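Local coordinates for protein GDP-L-fucose synthase (Campylobacter jejuni subsp. jejuni serotype O:2, PDB 7M13) that probably makes GDP-D-glycero-L-gluco-heptose for the capsular polysaccharide, acting as an NADP-dependent oxidoreductase of the fucose synthase subfamily, at residues C72-V77 / G180-L185; G21-E26 / I245-L250; A78-F83 / L133-Y138. All blocks are in the same frame, centred on the assembly; numbering follows the deposited sequence.

Contact 1 of 3, residues C72-V77 / G180-L185; sequences CGAANV and GKSRVL. With NAP (NADP nicotinamide-adenine-dinucleotide phosphate), chain E.
Gly73 and Ser182 bring their CA atoms to 5.2 Å where the loop 72-77, folded by a type I turn from Ala74 to Val77, passes the chain that runs from Gly180 into helix 184-199. One side-chain oxygen makes the direct polar link: Ala74 N donates to Ser182 OG over 2.7 Å, almost straight at 170°. Ser182 holds its hydroxyl beside its own backbone N (chi1 -59°), which turns OG onto the Ala74 amide and lays it against Ala74 CB as well. A second link goes through solvent, since water 1 accepts from Ala75 N at 2.8 Å and donates to Gly180 O at 2.6 Å. Ala75 CB touches that same Gly180 O. Across the start of the loop, Gly73 N donates to Asn76 OD1 at 2.8 Å, and Asn76 ND2 is bonded to Pro71 O, so both ends of the asparagine amide are tied to nearby backbone.

Arg183, at the N-cap of the helix, reaches the cofactor instead. Its NH1 donates to O1A of NADP at 2.8 Å, with the oxygen in the guanidinium plane, and its NH2 to O1N at 3.2 Å. One guanidinium therefore spans the two phosphates of the pyrophosphate bridge, and its charge would help to balance theirs. The chemistry implies a small, hydrated surface junction in which a serine and a water take up successive turn amides right next to Arg183, which holds the cofactor.

Contact 2 of 3, residues G21-E26 / I245-L250; sequences GTALVE and IHSDDL
Ala23 of helix 19-30 and Ser247, the first residue of helix 247-260, approach to 5.8 Å between CA atoms, the nearest pair of the two backbones. Small side chains on both sides are consistent with this closeness. The CB of Ala23 points at the other segment and meets three atoms of Ser247: it lies 3.5 Å from Ser247 O, 3.6 Å from Ser247 CB and equally close to OG. The serine hydroxyl sits between its own backbone N and carbonyl carbon (chi1 60°), which swings OG onto the alanine methyl. Leu24 and Leu250 extend the packing more loosely, neither side chain coming nearer than 4.6 Å to the other segment; Leu24 packs further on Ala251 and Ala254, and Leu250 on Leu170.

The turn from strand 241-246 into the second helix is fixed by His246 at the N-cap. Its ND1 accepts from Asp248 N at 3.0 Å, with an N-H...N angle of 163° and the donor 22° out of the ring plane, so ND1 serves as the unprotonated nitrogen. Tyr171 meets the imidazole edge-to-face.

Helix 19-30 follows the glycine-rich turn of the Rossmann fold, and Gly21 closes the run of residues predicted to bind NADP. Two acids come near each other here, Glu26 OE1 and Asp248 OD1 being 5.5 Å apart. Each has a partner of its own: Glu26 OE2 forms a salt bridge with Lys174, and Asp248 OD1 accepts from Asn27 ND2. The chemistry thus implies a close van der Waals touch of a methyl on the serine's CB, OG and backbone O, with the like charges at its margin probably eased by these donors.

Contact 3 of 3, residues A78-F83 / L133-Y138; sequences AQRADF and LEYGAY
Arg80 lays its guanidinium flat on the ring of Tyr135, a cation-pi stack that joins the segment 78-83, which leads into helix 80-100, to the type I turn before helix 138-158 of the Rossmann-fold domain. The evidence is consistent on each measure: the group centres are 4.1 Å apart, the planes diverge by 21°, and Arg80 CZ stands 24° off the ring normal. The overlap is offset, with Arg80 NH2 above the rim of the ring and 3.4 Å from Tyr135 CZ, while the two side chains cross at about a right angle.

The arginine side chain sets out with CG anti to the backbone N (chi1 -162°) and stays extended from CG to NE, which carries the charged group across to the turn. There it holds the same tyrosine a second time, end-on by the backbone. NH1 and NH2 both donate to Tyr135 O, at 2.9 Å and 3.0 Å, and this oxygen lies in the guanidinium plane. Since Tyr138 N also donates to it, three bonds converge on one carbonyl. Face and edge of the guanidinium are thus both engaged by one residue, which fixes its rotation. Tyr138 adds its CB, 3.3 Å from Arg80 NH2.

Glu134 braces the turn: OE1 accepts from Gly136 N and OE2 from Ala137 N, both donors standing above the carboxylate plane. The second subunit packs against this pairing: Tyr135 OH is bonded to Ser272 O and Arg80 packs on Ser153, both residues of that subunit. Asp82, which also accepts from Gln79 NE2, is bonded to Gln157 and Tyr158 of the second subunit. Between the two segments, water 2 accepts from Arg80 NH1 at 2.9 Å and donates to Gly136 O at 2.8 Å.

In the fold
The three contacts nest along the chain, contact 3 inside the loop closed by contact 1 and contact 1 inside that of contact 2. Contact 2 is buried and held by van der Waals contact between helices 19-30 and 247-260, its centre about 9 Å from that of the chain. Contact 1 lies at the surface and relies on hydroxyl, amide and water. Contact 3, farthest out, is partly buried, centred on a cation and aromatic ring, and adjoins the second subunit. Segment 72-77 runs straight on into 78-83, so contacts 1 and 3 share the approach to helix 80-100; they touch chiefly through Phe83, on Cys72 and Asn76, and through Val77 on Gly136. Contacts 2 and 3 stay about 17 Å apart at their nearest atoms.

Contact 1 of 3, residues C72-V77 / G180-L185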
loop_
_atom_site.group_PDB
_atom_site.type_symbol
_atom_site.label_atom_id
_atom_site.label_comp_id
_atom_site.label_asym_id
_atom_site.label_seq_id
_atom_site.Cartn_x
_atom_site.Cartn_y
_atom_site.Cartn_z
ATOM N N CYS B 72 -12.247 10.694 -0.415
ATOM C CA CYS B 72 -12.491 10.598 1.035
ATOM C C CYS B 72 -12.912 11.977 1.542
ATOM O O CYS B 72 -12.092 12.914 1.461
ATOM C CB CYS B 72 -11.224 10.126 1.727
ATOM S SG CYS B 72 -11.413 9.893 3.506
ATOM N N GLY B 73 -14.138 12.092 2.033
ATOM C CA GLY B 73 -14.655 13.350 2.610
ATOM C C GLY B 73 -15.358 13.117 3.930
ATOM O O GLY B 73 -15.536 11.956 4.316
ATOM N N ALA B 74 -15.755 14.188 4.618
ATOM C CA ALA B 74 -16.431 14.106 5.933
ATOM C C ALA B 74 -17.644 13.182 5.826
ATOM O O ALA B 74 -17.825 12.359 6.735
ATOM C CB ALA B 74 -16.850 15.478 6.402
ATOM N N ALA B 75 -18.444 13.323 4.768
ATOM C CA ALA B 75 -19.778 12.686 4.647
ATOM C C ALA B 75 -19.629 11.168 4.499
ATOM O O ALA B 75 -20.450 10.421 5.072
ATOM C CB ALA B 75 -20.532 13.249 3.473
ATOM N N ASN B 76 -18.641 10.721 3.715
ATOM C CA ASN B 76 -18.543 9.298 3.304
ATOM C C ASN B 76 -17.432 8.588 4.066
ATOM O O ASN B 76 -17.072 7.495 3.617
ATOM C CB ASN B 76 -18.359 9.133 1.796
ATOM C CG ASN B 76 -17.032 9.601 1.236
ATOM O OD1 ASN B 76 -16.196 10.160 1.947
ATOM N ND2 ASN B 76 -16.830 9.342 -0.049
ATOM N N VAL B 77 -16.955 9.154 5.180
ATOM C CA VAL B 77 -15.764 8.671 5.935
ATOM C C VAL B 77 -15.998 7.229 6.397
ATOM O O VAL B 77 -15.013 6.525 6.582
ATOM C CB VAL B 77 -15.383 9.607 7.103
ATOM C CG1 VAL B 77 -16.354 9.502 8.267
ATOM C CG2 VAL B 77 -13.958 9.361 7.580
ATOM N N GLY B 180 -21.651 19.162 1.411
ATOM C CA GLY B 180 -21.203 18.064 2.288
ATOM C C GLY B 180 -20.276 17.084 1.579
ATOM O O GLY B 180 -20.252 15.918 1.992
ATOM N N LYS B 181 -19.551 17.520 0.543
ATOM C CA LYS B 181 -18.562 16.668 -0.182
ATOM C C LYS B 181 -17.145 17.025 0.285
ATOM O O LYS B 181 -16.181 16.523 -0.305
ATOM C CB LYS B 181 -18.682 16.851 -1.700
ATOM C CG LYS B 181 -19.997 16.375 -2.311
ATOM C CD LYS B 181 -20.215 14.876 -2.211
ATOM C CE LYS B 181 -21.489 14.495 -1.488
ATOM N NZ LYS B 181 -22.573 14.124 -2.426
ATOM N N SER B 182 -17.001 17.879 1.300
ATOM C CA SER B 182 -15.670 18.347 1.771
ATOM C C SER B 182 -14.912 18.970 0.592
ATOM O O SER B 182 -13.664 18.971 0.607
ATOM C CB SER B 182 -14.883 17.217 2.395
ATOM O OG SER B 182 -15.588 16.655 3.498
ATOM N N ARG B 183 -15.628 19.505 -0.400
ATOM C CA ARG B 183 -14.989 20.328 -1.454
ATOM C C ARG B 183 -15.017 21.771 -0.972
ATOM O O ARG B 183 -16.008 22.485 -1.289
ATOM C CB ARG B 183 -15.689 20.102 -2.785
ATOM C CG ARG B 183 -15.495 18.678 -3.268
ATOM C CD ARG B 183 -15.994 18.487 -4.660
ATOM N NE ARG B 183 -15.943 17.068 -4.967
ATOM C CZ ARG B 183 -15.041 16.480 -5.749
ATOM N NH1 ARG B 183 -15.136 15.172 -5.946
ATOM N NH2 ARG B 183 -14.095 17.185 -6.360
ATOM N N VAL B 184 -13.992 22.150 -0.202
ATOM C CA VAL B 184 -14.074 23.284 0.764
ATOM C C VAL B 184 -14.393 24.553 -0.033
ATOM O O VAL B 184 -15.348 25.261 0.337
ATOM C CB VAL B 184 -12.788 23.444 1.603
ATOM C CG1 VAL B 184 -12.758 24.761 2.364
ATOM C CG2 VAL B 184 -12.596 22.279 2.559
ATOM N N LEU B 185 -13.604 24.871 -1.066
ATOM C CA LEU B 185 -13.725 26.202 -1.714
ATOM C C LEU B 185 -14.999 26.239 -2.553
ATOM O O LEU B 185 -15.788 27.166 -2.409
ATOM C CB LEU B 185 -12.455 26.534 -2.502
ATOM C CG LEU B 185 -12.258 27.996 -2.894
ATOM C CD1 LEU B 185 -12.828 28.953 -1.854
ATOM C CD2 LEU B 185 -10.797 28.315 -3.144
HETATM P PA NAP E . -13.426 13.818 -8.824
HETATM O O1A NAP E . -13.889 13.225 -7.526
HETATM O O2A NAP E . -13.986 15.168 -9.204
HETATM O O5B NAP E . -13.720 12.870 -10.041
HETATM C C5B NAP E . -13.368 11.488 -9.990
HETATM C C4B NAP E . -13.857 10.873 -11.263
HETATM O O4B NAP E . -13.419 9.493 -11.263
HETATM C C3B NAP E . -15.392 10.853 -11.422
HETATM O O3B NAP E . -15.750 11.443 -12.667
HETATM C C2B NAP E . -15.744 9.375 -11.307
HETATM O O2B NAP E . -16.817 8.970 -12.159
HETATM C C1B NAP E . -14.464 8.707 -11.797
HETATM N N9A NAP E . -14.349 7.352 -11.301
HETATM C C8A NAP E . -14.291 6.933 -10.007
HETATM N N7A NAP E . -14.309 5.629 -9.868
HETATM C C5A NAP E . -14.397 5.157 -11.160
HETATM C C6A NAP E . -14.471 3.852 -11.680
HETATM N N6A NAP E . -14.512 2.746 -10.928
HETATM N N1A NAP E . -14.562 3.737 -13.023
HETATM C C2A NAP E . -14.555 4.846 -13.776
HETATM N N3A NAP E . -14.498 6.122 -13.391
HETATM C C4A NAP E . -14.428 6.206 -12.056
HETATM O O3 NAP E . -11.831 13.904 -8.800
HETATM P PN NAP E . -10.917 15.183 -8.607
HETATM O O1N NAP E . -11.408 15.929 -7.428
HETATM O O2N NAP E . -10.832 15.849 -9.922
HETATM O O5D NAP E . -9.511 14.484 -8.250
HETATM C C5D NAP E . -8.578 14.185 -9.264
HETATM C C4D NAP E . -7.366 13.587 -8.607
HETATM O O4D NAP E . -6.752 14.567 -7.726
HETATM C C3D NAP E . -7.641 12.344 -7.750
HETATM O O3D NAP E . -6.549 11.418 -7.833
HETATM C C2D NAP E . -7.758 12.949 -6.379
HETATM O O2D NAP E . -7.575 12.011 -5.323
HETATM C C1D NAP E . -6.674 14.007 -6.417
HETATM N N1N NAP E . -6.900 15.037 -5.378
HETATM C C2N NAP E . -8.017 15.825 -5.377
HETATM C C3N NAP E . -8.244 16.698 -4.368
HETATM C C7N NAP E . -9.447 17.570 -4.308
HETATM O O7N NAP E . -9.497 18.467 -3.443
HETATM N N7N NAP E . -10.416 17.354 -5.194
HETATM C C4N NAP E . -7.267 16.853 -3.309
HETATM C C5N NAP E . -6.089 16.019 -3.395
HETATM C C6N NAP E . -5.982 15.130 -4.334
HETATM P P2B NAP E . -18.350 9.266 -11.736
HETATM O O1X NAP E . -18.521 10.732 -12.018
HETATM O O2X NAP E . -18.562 8.863 -10.344
HETATM O O3X NAP E . -19.163 8.368 -12.689
HETATM O O HOH W 1 -17.898 15.227 2.720
#

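Contact 2 of 3, residues G21-E26 / I245-L250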
loop_
_atom_site.group_PDB
_atom_site.type_symbol
_atom_site.label_atom_id
_atom_site.label_comp_id
_atom_site.label_asym_id
_atom_site.label_seq_id
_atom_site.Cartn_x
_atom_site.Cartn_y
_atom_site.Cartn_z
ATOM N N GLY B 21 -10.248 16.077 -14.351
ATOM C CA GLY B 21 -10.385 15.496 -15.689
ATOM C C GLY B 21 -11.008 16.504 -16.632
ATOM O O GLY B 21 -10.523 16.620 -17.760
ATOM N N THR B 22 -12.019 17.231 -16.165
ATOM C CA THR B 22 -12.694 18.213 -17.047
ATOM C C THR B 22 -11.676 19.292 -17.418
ATOM O O THR B 22 -11.645 19.724 -18.580
ATOM C CB THR B 22 -13.931 18.805 -16.380
ATOM O OG1 THR B 22 -14.873 17.762 -16.128
ATOM C CG2 THR B 22 -14.524 19.881 -17.257
ATOM N N ALA B 23 -10.897 19.810 -16.457
ATOM C CA ALA B 23 -9.877 20.830 -16.702
ATOM C C ALA B 23 -8.807 20.308 -17.668
ATOM O O ALA B 23 -8.330 21.054 -18.527
ATOM C CB ALA B 23 -9.248 21.285 -15.402
ATOM N N LEU B 24 -8.396 19.047 -17.552
ATOM C CA LEU B 24 -7.377 18.518 -18.473
ATOM C C LEU B 24 -7.954 18.438 -19.893
ATOM O O LEU B 24 -7.234 18.823 -20.836
ATOM C CB LEU B 24 -6.908 17.147 -17.991
ATOM C CG LEU B 24 -5.834 17.216 -16.932
ATOM C CD1 LEU B 24 -5.788 15.891 -16.191
ATOM C CD2 LEU B 24 -4.495 17.548 -17.547
ATOM N N VAL B 25 -9.173 17.930 -20.020
ATOM C CA VAL B 25 -9.804 17.830 -21.368
ATOM C C VAL B 25 -9.812 19.231 -21.978
ATOM O O VAL B 25 -9.354 19.377 -23.111
ATOM C CB VAL B 25 -11.208 17.221 -21.340
ATOM C CG1 VAL B 25 -11.861 17.362 -22.716
ATOM C CG2 VAL B 25 -11.242 15.764 -20.918
ATOM N N GLU B 26 -10.314 20.230 -21.257
ATOM C CA GLU B 26 -10.443 21.604 -21.841
ATOM C C GLU B 26 -9.077 22.208 -22.172
ATOM O O GLU B 26 -8.927 22.854 -23.229
ATOM C CB GLU B 26 -11.230 22.505 -20.895
ATOM C CG GLU B 26 -12.693 22.131 -20.833
ATOM C CD GLU B 26 -13.489 22.929 -19.813
ATOM O OE1 GLU B 26 -12.855 23.634 -18.972
ATOM O OE2 GLU B 26 -14.735 22.808 -19.836
ATOM N N ILE B 245 -5.375 24.722 -5.051
ATOM C CA ILE B 245 -4.835 24.813 -6.421
ATOM C C ILE B 245 -6.038 24.803 -7.357
ATOM O O ILE B 245 -6.929 23.958 -7.196
ATOM C CB ILE B 245 -3.783 23.725 -6.741
ATOM C CG1 ILE B 245 -3.142 23.980 -8.109
ATOM C CG2 ILE B 245 -4.363 22.316 -6.608
ATOM C CD1 ILE B 245 -2.008 23.034 -8.486
ATOM N N HIS B 246 -6.035 25.748 -8.285
ATOM C CA HIS B 246 -7.080 25.835 -9.316
ATOM C C HIS B 246 -6.819 24.738 -10.342
ATOM O O HIS B 246 -5.657 24.551 -10.738
ATOM C CB HIS B 246 -7.063 27.236 -9.916
ATOM C CG HIS B 246 -8.209 27.521 -10.819
ATOM N ND1 HIS B 246 -8.237 27.088 -12.122
ATOM C CD2 HIS B 246 -9.374 28.180 -10.597
ATOM C CE1 HIS B 246 -9.373 27.484 -12.683
ATOM N NE2 HIS B 246 -10.090 28.180 -11.765
ATOM N N SER B 247 -7.881 24.149 -10.863
ATOM C CA SER B 247 -7.751 23.022 -11.810
ATOM C C SER B 247 -7.062 23.445 -13.118
ATOM O O SER B 247 -6.481 22.554 -13.765
ATOM C CB SER B 247 -9.044 22.369 -12.015
ATOM O OG SER B 247 -9.977 23.306 -12.543
ATOM N N ASP B 248 -7.062 24.721 -13.519
ATOM C CA ASP B 248 -6.263 25.144 -14.693
ATOM C C ASP B 248 -4.767 25.065 -14.375
ATOM O O ASP B 248 -3.984 24.740 -15.277
ATOM C CB ASP B 248 -6.631 26.542 -15.192
ATOM C CG ASP B 248 -7.933 26.614 -15.965
ATOM O OD1 ASP B 248 -8.465 25.548 -16.360
ATOM O OD2 ASP B 248 -8.409 27.756 -16.152
ATOM N N ASP B 249 -4.369 25.411 -13.144
ATOM C CA ASP B 249 -2.976 25.264 -12.683
ATOM C C ASP B 249 -2.640 23.769 -12.579
ATOM O O ASP B 249 -1.532 23.414 -12.992
ATOM C CB ASP B 249 -2.723 26.035 -11.384
ATOM C CG ASP B 249 -2.206 27.469 -11.577
ATOM O OD1 ASP B 249 -1.581 27.756 -12.633
ATOM O OD2 ASP B 249 -2.395 28.272 -10.647
ATOM N N LEU B 250 -3.552 22.935 -12.086
ATOM C CA LEU B 250 -3.324 21.473 -12.064
ATOM C C LEU B 250 -3.132 20.975 -13.503
ATOM O O LEU B 250 -2.163 20.256 -13.788
ATOM C CB LEU B 250 -4.482 20.755 -11.371
ATOM C CG LEU B 250 -4.310 19.246 -11.332
ATOM C CD1 LEU B 250 -5.031 18.654 -10.137
ATOM C CD2 LEU B 250 -4.783 18.606 -12.625
#

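Contact 3 of 3, residues A78-F83 / L133-Y138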
loop_
_atom_site.group_PDB
_atom_site.type_symbol
_atom_site.label_atom_id
_atom_site.label_comp_id
_atom_site.label_asym_id
_atom_site.label_seq_id
_atom_site.Cartn_x
_atom_site.Cartn_y
_atom_site.Cartn_z
ATOM N N ALA B 78 -17.243 6.750 6.496
ATOM C CA ALA B 78 -17.521 5.345 6.896
ATOM C C ALA B 78 -16.996 4.329 5.870
ATOM O O ALA B 78 -16.855 3.139 6.243
ATOM C CB ALA B 78 -19.006 5.150 7.116
ATOM N N GLN B 79 -16.784 4.740 4.619
ATOM C CA GLN B 79 -16.410 3.839 3.499
ATOM C C GLN B 79 -14.911 3.475 3.576
ATOM O O GLN B 79 -14.232 3.451 2.541
ATOM C CB GLN B 79 -16.786 4.487 2.174
ATOM C CG GLN B 79 -18.294 4.592 1.951
ATOM C CD GLN B 79 -18.657 5.025 0.552
ATOM O OE1 GLN B 79 -19.233 6.102 0.369
ATOM N NE2 GLN B 79 -18.324 4.216 -0.455
ATOM N N ARG B 80 -14.445 3.061 4.748
ATOM C CA ARG B 80 -13.002 2.881 5.018
ATOM C C ARG B 80 -12.431 1.774 4.130
ATOM O O ARG B 80 -11.311 1.896 3.627
ATOM C CB ARG B 80 -12.822 2.498 6.484
ATOM C CG ARG B 80 -11.424 2.705 7.008
ATOM C CD ARG B 80 -11.437 2.604 8.531
ATOM N NE ARG B 80 -10.171 2.931 9.165
ATOM C CZ ARG B 80 -9.756 4.158 9.410
ATOM N NH1 ARG B 80 -10.486 5.190 9.051
ATOM N NH2 ARG B 80 -8.622 4.340 10.034
ATOM N N ALA B 81 -13.129 0.667 3.938
ATOM C CA ALA B 81 -12.654 -0.431 3.063
ATOM C C ALA B 81 -12.688 0.024 1.609
ATOM O O ALA B 81 -11.763 -0.291 0.851
ATOM C CB ALA B 81 -13.533 -1.657 3.222
ATOM N N ASP B 82 -13.767 0.671 1.175
ATOM C CA ASP B 82 -13.919 1.081 -0.227
ATOM C C ASP B 82 -12.766 2.005 -0.603
ATOM O O ASP B 82 -12.281 1.900 -1.729
ATOM C CB ASP B 82 -15.291 1.701 -0.459
ATOM C CG ASP B 82 -16.480 0.849 -0.059
ATOM O OD1 ASP B 82 -16.323 -0.405 0.030
ATOM O OD2 ASP B 82 -17.578 1.466 0.175
ATOM N N PHE B 83 -12.365 2.898 0.288
ATOM C CA PHE B 83 -11.316 3.879 -0.057
ATOM C C PHE B 83 -10.031 3.162 -0.464
ATOM O O PHE B 83 -9.283 3.648 -1.333
ATOM C CB PHE B 83 -10.980 4.829 1.085
ATOM C CG PHE B 83 -12.098 5.746 1.454
ATOM C CD1 PHE B 83 -12.312 6.012 2.775
ATOM C CD2 PHE B 83 -12.894 6.339 0.498
ATOM C CE1 PHE B 83 -13.346 6.839 3.161
ATOM C CE2 PHE B 83 -13.948 7.154 0.892
ATOM C CZ PHE B 83 -14.146 7.409 2.214
ATOM N N LEU B 133 -0.642 8.431 9.761
ATOM C CA LEU B 133 -1.578 9.187 8.937
ATOM C C LEU B 133 -2.755 9.618 9.822
ATOM O O LEU B 133 -2.974 8.977 10.869
ATOM C CB LEU B 133 -2.058 8.280 7.800
ATOM C CG LEU B 133 -0.997 7.685 6.870
ATOM C CD1 LEU B 133 -1.704 6.832 5.831
ATOM C CD2 LEU B 133 -0.164 8.771 6.199
ATOM N N GLU B 134 -3.474 10.623 9.369
ATOM C CA GLU B 134 -4.753 11.095 9.982
ATOM C C GLU B 134 -5.748 9.935 9.966
ATOM O O GLU B 134 -5.859 9.224 8.946
ATOM C CB GLU B 134 -5.312 12.288 9.212
ATOM C CG GLU B 134 -6.456 12.972 9.946
ATOM C CD GLU B 134 -7.827 12.434 9.565
ATOM O OE1 GLU B 134 -8.700 12.328 10.476
ATOM O OE2 GLU B 134 -8.029 12.118 8.348
ATOM N N TYR B 135 -6.461 9.728 11.061
ATOM C CA TYR B 135 -7.302 8.532 11.248
ATOM C C TYR B 135 -8.400 8.419 10.176
ATOM O O TYR B 135 -8.605 7.334 9.577
ATOM C CB TYR B 135 -7.924 8.552 12.637
ATOM C CG TYR B 135 -8.647 7.272 12.879
ATOM C CD1 TYR B 135 -7.939 6.172 13.308
ATOM C CD2 TYR B 135 -9.987 7.130 12.575
ATOM C CE1 TYR B 135 -8.547 4.946 13.465
ATOM C CE2 TYR B 135 -10.624 5.902 12.731
ATOM C CZ TYR B 135 -9.888 4.822 13.193
ATOM O OH TYR B 135 -10.421 3.593 13.402
ATOM N N GLY B 136 -9.158 9.480 9.924
ATOM C CA GLY B 136 -10.287 9.395 8.992
ATOM C C GLY B 136 -9.837 9.023 7.589
ATOM O O GLY B 136 -10.546 8.244 6.889
ATOM N N ALA B 137 -8.681 9.507 7.175
ATOM C CA ALA B 137 -8.194 9.312 5.792
ATOM C C ALA B 137 -7.109 8.237 5.777
ATOM O O ALA B 137 -6.359 8.139 4.803
ATOM C CB ALA B 137 -7.714 10.621 5.224
ATOM N N TYR B 138 -7.034 7.415 6.812
ATOM C CA TYR B 138 -5.916 6.445 6.958
ATOM C C TYR B 138 -5.867 5.492 5.766
ATOM O O TYR B 138 -4.794 5.232 5.174
ATOM C CB TYR B 138 -6.143 5.689 8.265
ATOM C CG TYR B 138 -5.164 4.602 8.641
ATOM C CD1 TYR B 138 -3.891 4.876 9.137
ATOM C CD2 TYR B 138 -5.533 3.269 8.526
ATOM C CE1 TYR B 138 -3.031 3.860 9.534
ATOM C CE2 TYR B 138 -4.693 2.248 8.942
ATOM C CZ TYR B 138 -3.439 2.542 9.433
ATOM O OH TYR B 138 -2.626 1.516 9.838
HETATM O O HOH W 2 -12.249 6.068 6.929
#